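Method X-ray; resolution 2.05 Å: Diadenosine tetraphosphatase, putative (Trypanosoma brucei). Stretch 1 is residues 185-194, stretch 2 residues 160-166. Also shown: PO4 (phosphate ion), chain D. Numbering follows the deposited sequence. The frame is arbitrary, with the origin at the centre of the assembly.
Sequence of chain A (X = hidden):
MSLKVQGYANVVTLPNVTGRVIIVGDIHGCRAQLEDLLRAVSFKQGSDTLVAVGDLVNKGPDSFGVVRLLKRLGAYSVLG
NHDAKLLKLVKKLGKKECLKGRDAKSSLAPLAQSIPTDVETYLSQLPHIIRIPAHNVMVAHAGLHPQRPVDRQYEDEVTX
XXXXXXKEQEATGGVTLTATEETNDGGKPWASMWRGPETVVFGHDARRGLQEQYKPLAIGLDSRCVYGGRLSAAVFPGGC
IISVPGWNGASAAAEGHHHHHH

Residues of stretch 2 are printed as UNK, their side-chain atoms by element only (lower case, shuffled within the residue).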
# COMPACT_ATOMS: atom_id res chain seq x y z
N ASP A 185 -22.84 3.83 4.10
CA ASP A 185 -23.48 3.35 5.33
C ASP A 185 -23.13 4.26 6.49
O ASP A 185 -23.28 3.88 7.65
CB ASP A 185 -23.04 1.92 5.66
CG ASP A 185 -23.74 0.89 4.79
OD1 ASP A 185 -24.99 0.90 4.73
OD2 ASP A 185 -23.04 0.06 4.17
N GLY A 186 -22.67 5.46 6.19
CA GLY A 186 -22.31 6.39 7.23
C GLY A 186 -20.94 6.07 7.81
O GLY A 186 -20.14 5.37 7.19
N GLY A 187 -20.68 6.58 9.01
CA GLY A 187 -19.40 6.35 9.65
C GLY A 187 -18.45 7.49 9.35
O GLY A 187 -18.84 8.51 8.80
N LYS A 188 -17.19 7.31 9.73
CA LYS A 188 -16.17 8.33 9.50
C LYS A 188 -14.97 7.67 8.86
O LYS A 188 -14.79 6.45 8.95
CB LYS A 188 -15.76 8.97 10.82
CG LYS A 188 -16.90 9.57 11.62
CD LYS A 188 -16.41 10.19 12.91
CE LYS A 188 -17.55 10.85 13.67
NZ LYS A 188 -17.09 11.50 14.93
N PRO A 189 -14.14 8.46 8.16
CA PRO A 189 -12.95 7.90 7.52
C PRO A 189 -12.15 7.17 8.58
O PRO A 189 -11.89 7.72 9.66
CB PRO A 189 -12.24 9.13 6.96
CG PRO A 189 -12.78 10.27 7.78
CD PRO A 189 -14.22 9.91 7.94
N TRP A 190 -11.77 5.92 8.30
CA TRP A 190 -11.06 5.13 9.29
C TRP A 190 -9.86 5.85 9.94
O TRP A 190 -9.73 5.84 11.16
CB TRP A 190 -10.62 3.78 8.69
CG TRP A 190 -9.27 3.82 8.02
CD1 TRP A 190 -9.01 4.15 6.72
CD2 TRP A 190 -8.00 3.66 8.66
NE1 TRP A 190 -7.65 4.22 6.52
CE2 TRP A 190 -7.01 3.93 7.70
CE3 TRP A 190 -7.61 3.33 9.97
CZ2 TRP A 190 -5.65 3.88 7.99
CZ3 TRP A 190 -6.25 3.28 10.27
CH2 TRP A 190 -5.28 3.55 9.28
N ALA A 191 -9.01 6.48 9.14
CA ALA A 191 -7.83 7.15 9.67
C ALA A 191 -8.09 8.16 10.79
O ALA A 191 -7.25 8.33 11.68
CB ALA A 191 -7.05 7.82 8.55
N SER A 192 -9.25 8.82 10.76
CA SER A 192 -9.55 9.80 11.81
C SER A 192 -9.68 9.12 13.18
O SER A 192 -9.59 9.78 14.21
CB SER A 192 -10.85 10.55 11.51
OG SER A 192 -11.97 9.72 11.70
N MSE A 193 -9.88 7.81 13.18
CA MSE A 193 -10.05 7.06 14.43
C MSE A 193 -8.77 6.41 14.95
O MSE A 193 -8.78 5.81 16.03
CB MSE A 193 -11.10 5.97 14.24
CG MSE A 193 -12.42 6.46 13.68
SE MSE A 193 -13.36 7.58 14.93
CE MSE A 193 -14.12 6.20 16.04
N TRP A 194 -7.69 6.51 14.19
CA TRP A 194 -6.42 5.90 14.58
C TRP A 194 -5.70 6.74 15.64
O TRP A 194 -5.56 7.96 15.50
CB TRP A 194 -5.53 5.69 13.35
CG TRP A 194 -4.16 5.18 13.69
CD1 TRP A 194 -3.00 5.89 13.70
CD2 TRP A 194 -3.82 3.86 14.15
NE1 TRP A 194 -1.96 5.11 14.14
CE2 TRP A 194 -2.44 3.86 14.43
CE3 TRP A 194 -4.56 2.69 14.36
CZ2 TRP A 194 -1.77 2.72 14.91
CZ3 TRP A 194 -3.90 1.56 14.84
CH2 TRP A 194 -2.52 1.59 15.11
N UNK A 160 -9.34 -3.47 2.45
CA UNK A 160 -10.46 -2.75 1.82
C UNK A 160 -11.15 -1.63 2.61
O UNK A 160 -11.98 -0.92 2.04
c UNK A 160 -11.06 -4.95 0.68
o UNK A 160 -12.28 -4.18 2.61
c UNK A 160 -11.60 -3.74 1.43
N UNK A 161 -10.83 -1.46 3.89
CA UNK A 161 -11.54 -0.45 4.69
C UNK A 161 -11.36 1.02 4.30
O UNK A 161 -10.26 1.47 3.99
c UNK A 161 -9.88 -0.00 6.62
c UNK A 161 -11.20 -0.63 6.18
c UNK A 161 -10.83 0.63 9.37
se UNK A 161 -9.45 -0.38 8.49
N UNK A 162 -12.47 1.75 4.33
CA UNK A 162 -12.48 3.18 4.04
C UNK A 162 -13.11 3.93 5.22
O UNK A 162 -12.67 5.02 5.60
c UNK A 162 -12.69 2.98 1.48
c UNK A 162 -12.49 2.46 -1.72
c UNK A 162 -13.69 3.10 0.34
n UNK A 162 -11.80 3.60 -1.70
n UNK A 162 -13.38 2.20 -0.78
n UNK A 162 -12.28 1.58 -2.70
c UNK A 162 -13.30 3.48 2.77
N UNK A 163 -14.13 3.30 5.80
CA UNK A 163 -14.87 3.87 6.91
C UNK A 163 -15.01 2.98 8.15
O UNK A 163 -14.82 1.76 8.10
c UNK A 163 -16.32 5.58 5.68
n UNK A 163 -17.49 6.23 5.68
o UNK A 163 -15.32 6.02 5.11
c UNK A 163 -16.28 4.25 6.43
N UNK A 164 -15.35 3.62 9.27
CA UNK A 164 -15.58 2.94 10.54
C UNK A 164 -16.90 3.52 11.09
O UNK A 164 -17.06 4.74 11.22
c UNK A 164 -12.02 2.98 12.18
c UNK A 164 -13.43 0.94 11.78
c UNK A 164 -14.43 3.21 11.53
c UNK A 164 -13.16 2.37 11.36
N UNK A 165 -17.84 2.62 11.39
CA UNK A 165 -19.15 3.01 11.89
C UNK A 165 -19.37 2.51 13.31
O UNK A 165 -19.16 1.33 13.61
c UNK A 165 -20.91 1.90 8.61
c UNK A 165 -20.27 2.41 11.02
c UNK A 165 -19.96 2.62 9.54
c UNK A 165 -21.60 3.04 11.40
N UNK A 166 -19.82 3.41 14.18
CA UNK A 166 -20.08 3.05 15.57
C UNK A 166 -21.27 2.12 15.62
O UNK A 166 -22.39 2.51 15.28
c UNK A 166 -19.26 5.37 16.28
c UNK A 166 -20.35 4.31 16.41
o UNK A 166 -19.63 7.63 16.92
c UNK A 166 -19.38 6.47 17.32
o UNK A 166 -19.23 6.17 18.52
P PO4 D . -9.09 1.04 -5.51
O1 PO4 D . -8.72 2.38 -6.35
O2 PO4 D . -9.90 1.50 -4.22
O3 PO4 D . -9.98 0.13 -6.41
O4 PO4 D . -7.78 0.33 -5.08

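Position 160 has three side-chain atoms: a carbon on CA that carries one oxygen and one further carbon. None comes within contact distance of stretch 1. A branched carbon with one hydroxyl and one methyl is threonine, T160.

Position 161 has an unbranched side chain of two carbons, a selenium and a terminal carbon. The terminal carbon lies 3.2 Å from W190 CB, and another carbon sits over one face of the W190 ring. Selenium in this chain identifies selenomethionine, M161. Its SE is 4.6 Å from the centroid of the five-membered ring of W190, obliquely placed.

Position 162 has three carbons, a nitrogen, then a carbon bearing two more nitrogens. The CA-to-CB bond points away from stretch 1, and only the backbone makes close contact there. The guanidinium group means arginine, R162. Its NH2 donates a hydrogen bond to O2 of the phosphate ion (2.8 Å), which probably comes from the crystallisation liquor.

Position 163 has two carbons, the second carrying one oxygen and one nitrogen. The nitrogen reaches the backbone of G186. A short side chain ending in an amide is asparagine, N163. ND2 donates a hydrogen bond to G186 O at 3.2 Å.

Position 164 has four carbons, forked at the second. One branch tip touches W190 and M193. The late fork gives leucine, L164. Its CD1 is 3.7 Å from M193 CB and 3.8 Å from W190 CB.

Position 165 also has four carbons, but the fork is at the first and one arm is two carbons long. The long arm reaches D185 and the two glycines. This is isoleucine, I165. Its CD1 is 3.2 Å from D185 O, and its CG1 is 3.8 Å from G187 CA.

Position 166 has three carbons, the third carrying two oxygens. It makes no close contact with stretch 1. The carboxylate at this length is glutamate, E166.

The contact is a short antiparallel pairing. K188 and L164 form its hydrogen-bonded pair: K188 N donates to L164 O at 3.0 Å, and L164 N donates to K188 O at 2.9 Å. W190 N extends the ladder to R162 O at 3.0 Å. P189 has no backbone N-H to give, and it faces N163 in a non-hydrogen-bonded pair. Just before the strand, G187 CA lies 3.2 Å from L164 O; a CB there would clash with that oxygen and with I165 CG1. M161 and L164 pack against W190, and L164 against M193.

Stretch 2 (160-166) TMRNLIE
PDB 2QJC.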